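Local coordinates for protein succinate-semialdehyde dehydrogenase (NAD(P)(+)) (Marinobacter aquaeolei, PDB 3RH9) that probably oxidises succinate semialdehyde to succinate with NAD(P)+ as hydride acceptor, at residues D339-H344 / F390-P395. Numbering follows the deposited sequence.
Sequences DKVKRH and FGPLVP
Val341 points from helix 335-350 toward Gly391, with the two CA atoms 5.6 Å apart. From CB, which is aimed at the loop, the two methyls part. CG2, on the branch anti to the carbonyl carbon, reaches the main chain: it lies 3.4 Å from Gly391 CA and 3.6 Å from Phe390 O. CG1 takes the other branch, anti to the backbone N (chi1 -173°), which turns it along the chain toward the strand. It stays 4.2 Å from Gly391 CA, so both methyls touch the glycine, and sits 4.3 Å from Pro392 CD and 4.3 Å from Leu393 CB. One valine fork thus spans the bend from Phe390 to Leu393, where Pro392 forms the corner of an inverse gamma turn, closed by a weak Leu393 N to Gly391 O hydrogen bond. Leu332 and Phe370 touch both Val341 and Pro392, adding to this apolar cluster.

One helical turn beyond Val341, His344 meets Leu393: its CB lies 4.0 Å from the CD2 methyl. The imidazole is occupied elsewhere, ND1 hydrogen-bonded to Thr389 OG1 and NE2 to Glu387 OE1, both in the connection between helix 383-386 and strand 393-399. No hydrogen bond crosses between 339-344 and 390-395 themselves, so their direct contact rests on apolar and van der Waals packing. Phe390 sends its ring away from the helix, to about 9 Å from the Glu256 side chain, the predicted active-site residue. This is the Glu-x-Phe-Gly-Pro motif of the aldehyde dehydrogenases, which probably lines the nicotinamide end of the cofactor site, as in relatives, and enters strand 393-399 of the catalytic-domain sheet with helix 335-350 packed against it.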
ATOM      1  N   ASP A 339     -20.594  -3.172  27.712  1.00 15.04           N
ATOM      2  CA  ASP A 339     -19.908  -2.603  28.861  1.00 14.83           C
ATOM      3  C   ASP A 339     -19.122  -1.345  28.486  1.00 14.79           C
ATOM      4  O   ASP A 339     -19.058  -0.398  29.260  1.00 15.17           O
ATOM      5  CB  ASP A 339     -19.020  -3.648  29.546  1.00 14.02           C
ATOM      6  CG  ASP A 339     -19.836  -4.721  30.247  1.00 15.60           C
ATOM      7  OD1 ASP A 339     -21.065  -4.558  30.334  1.00 15.83           O
ATOM      8  OD2 ASP A 339     -19.267  -5.735  30.702  1.00 17.07           O
ATOM      9  N   LYS A 340     -18.532  -1.332  27.297  1.00 15.08           N
ATOM     10  CA  LYS A 340     -17.791  -0.163  26.843  1.00 14.41           C
ATOM     11  C   LYS A 340     -18.713   1.042  26.655  1.00 14.63           C
ATOM     12  O   LYS A 340     -18.419   2.143  27.136  1.00 14.20           O
ATOM     13  CB  LYS A 340     -17.038  -0.466  25.547  1.00 15.32           C
ATOM     14  CG  LYS A 340     -16.122   0.669  25.087  1.00 16.05           C
ATOM     15  CD  LYS A 340     -15.247   0.272  23.913  1.00 16.21           C
ATOM     16  CE  LYS A 340     -14.148   1.300  23.716  1.00 18.18           C
ATOM     17  NZ  LYS A 340     -13.088   0.808  22.797  1.00 18.94           N
ATOM     18  N   VAL A 341     -19.831   0.845  25.963  1.00 14.21           N
ATOM     19  CA  VAL A 341     -20.762   1.948  25.800  1.00 14.50           C
ATOM     20  C   VAL A 341     -21.185   2.442  27.180  1.00 14.60           C
ATOM     21  O   VAL A 341     -21.279   3.653  27.412  1.00 14.95           O
ATOM     22  CB  VAL A 341     -21.989   1.608  24.933  1.00 13.47           C
ATOM     23  CG1 VAL A 341     -22.807   2.856  24.690  1.00 13.57           C
ATOM     24  CG2 VAL A 341     -21.554   1.032  23.616  1.00 14.25           C
ATOM     25  N   LYS A 342     -21.402   1.510  28.105  1.00 14.13           N
ATOM     26  CA  LYS A 342     -21.799   1.884  29.452  1.00 14.21           C
ATOM     27  C   LYS A 342     -20.725   2.730  30.113  1.00 14.26           C
ATOM     28  O   LYS A 342     -21.006   3.809  30.628  1.00 13.99           O
ATOM     29  CB  LYS A 342     -22.093   0.656  30.307  1.00 15.80           C
ATOM     30  CG  LYS A 342     -22.786   1.009  31.619  1.00 17.38           C
ATOM     31  CD  LYS A 342     -23.603  -0.142  32.161  1.00 18.51           C
ATOM     32  CE  LYS A 342     -22.739  -1.159  32.871  1.00 17.78           C
ATOM     33  NZ  LYS A 342     -23.574  -1.925  33.846  1.00 21.15           N
ATOM     34  N   ARG A 343     -19.494   2.236  30.064  1.00 13.75           N
ATOM     35  CA  ARG A 343     -18.357   2.876  30.706  1.00 13.85           C
ATOM     36  C   ARG A 343     -18.064   4.299  30.196  1.00 14.97           C
ATOM     37  O   ARG A 343     -17.660   5.167  30.972  1.00 14.89           O
ATOM     38  CB  ARG A 343     -17.121   1.980  30.585  1.00 13.64           C
ATOM     39  CG  ARG A 343     -15.866   2.666  31.009  1.00 14.85           C
ATOM     40  CD  ARG A 343     -14.668   1.764  30.977  1.00 15.45           C
ATOM     41  NE  ARG A 343     -14.246   1.369  29.635  1.00 16.65           N
ATOM     42  CZ  ARG A 343     -13.617   2.161  28.767  1.00 18.13           C
ATOM     43  NH1 ARG A 343     -13.366   3.428  29.063  1.00 17.19           N
ATOM     44  NH2 ARG A 343     -13.254   1.684  27.581  1.00 18.85           N
ATOM     45  N   HIS A 344     -18.269   4.526  28.896  1.00 15.46           N
ATOM     46  CA  HIS A 344     -18.140   5.856  28.296  1.00 14.72           C
ATOM     47  C   HIS A 344     -19.269   6.741  28.732  1.00 14.76           C
ATOM     48  O   HIS A 344     -19.110   7.954  28.816  1.00 15.78           O
ATOM     49  CB  HIS A 344     -18.166   5.796  26.770  1.00 15.48           C
ATOM     50  CG  HIS A 344     -16.894   5.298  26.165  1.00 17.44           C
ATOM     51  ND1 HIS A 344     -16.569   5.509  24.844  1.00 17.91           N
ATOM     52  CD2 HIS A 344     -15.863   4.605  26.702  1.00 17.48           C
ATOM     53  CE1 HIS A 344     -15.395   4.960  24.591  1.00 18.08           C
ATOM     54  NE2 HIS A 344     -14.945   4.406  25.700  1.00 18.11           N
ATOM     55  N   PHE A 390     -18.490   2.794  19.642  1.00 16.36           N
ATOM     56  CA  PHE A 390     -19.214   1.672  19.053  1.00 16.88           C
ATOM     57  C   PHE A 390     -20.525   1.352  19.764  1.00 16.67           C
ATOM     58  O   PHE A 390     -20.770   0.221  20.150  1.00 17.45           O
ATOM     59  CB  PHE A 390     -18.326   0.437  18.994  1.00 16.79           C
ATOM     60  CG  PHE A 390     -17.812   0.145  17.627  1.00 17.52           C
ATOM     61  CD1 PHE A 390     -17.305   1.160  16.841  1.00 18.58           C
ATOM     62  CD2 PHE A 390     -17.853  -1.137  17.116  1.00 18.34           C
ATOM     63  CE1 PHE A 390     -16.847   0.910  15.570  1.00 19.40           C
ATOM     64  CE2 PHE A 390     -17.386  -1.400  15.840  1.00 20.67           C
ATOM     65  CZ  PHE A 390     -16.878  -0.370  15.065  1.00 19.01           C
ATOM     66  N   GLY A 391     -21.362   2.365  19.924  1.00 16.16           N
ATOM     67  CA  GLY A 391     -22.647   2.206  20.569  1.00 16.42           C
ATOM     68  C   GLY A 391     -23.505   3.430  20.314  1.00 16.96           C
ATOM     69  O   GLY A 391     -23.035   4.416  19.744  1.00 16.29           O
ATOM     70  N   PRO A 392     -24.777   3.372  20.722  1.00 16.84           N
ATOM     71  CA  PRO A 392     -25.754   4.415  20.419  1.00 17.69           C
ATOM     72  C   PRO A 392     -25.599   5.624  21.318  1.00 18.21           C
ATOM     73  O   PRO A 392     -26.594   6.117  21.825  1.00 19.69           O
ATOM     74  CB  PRO A 392     -27.076   3.733  20.741  1.00 17.30           C
ATOM     75  CG  PRO A 392     -26.706   2.778  21.796  1.00 18.46           C
ATOM     76  CD  PRO A 392     -25.434   2.194  21.298  1.00 17.34           C
ATOM     77  N   LEU A 393     -24.376   6.104  21.486  1.00 17.57           N
ATOM     78  CA  LEU A 393     -24.104   7.247  22.339  1.00 17.26           C
ATOM     79  C   LEU A 393     -23.734   8.454  21.496  1.00 19.19           C
ATOM     80  O   LEU A 393     -22.968   8.328  20.539  1.00 20.75           O
ATOM     81  CB  LEU A 393     -22.952   6.907  23.269  1.00 17.53           C
ATOM     82  CG  LEU A 393     -22.461   7.993  24.215  1.00 19.14           C
ATOM     83  CD1 LEU A 393     -23.635   8.599  24.998  1.00 18.27           C
ATOM     84  CD2 LEU A 393     -21.410   7.396  25.144  1.00 16.79           C
ATOM     85  N   VAL A 394     -24.262   9.626  21.840  1.00 18.59           N
ATOM     86  CA  VAL A 394     -23.957  10.827  21.070  1.00 18.99           C
ATOM     87  C   VAL A 394     -23.333  11.888  21.955  1.00 20.00           C
ATOM     88  O   VAL A 394     -24.045  12.589  22.671  1.00 22.25           O
ATOM     89  CB  VAL A 394     -25.219  11.431  20.425  1.00 19.78           C
ATOM     90  CG1 VAL A 394     -24.860  12.722  19.668  1.00 18.02           C
ATOM     91  CG2 VAL A 394     -25.913  10.411  19.522  1.00 16.97           C
ATOM     92  N   PRO A 395     -22.000  12.008  21.922  1.00 19.12           N
ATOM     93  CA  PRO A 395     -21.312  12.950  22.814  1.00 19.68           C
ATOM     94  C   PRO A 395     -21.040  14.320  22.171  1.00 20.37           C
ATOM     95  O   PRO A 395     -20.424  14.403  21.106  1.00 18.93           O
ATOM     96  CB  PRO A 395     -20.002  12.222  23.149  1.00 17.52           C
ATOM     97  CG  PRO A 395     -20.159  10.825  22.577  1.00 18.99           C
ATOM     98  CD  PRO A 395     -21.080  10.993  21.409  1.00 19.26           C
TER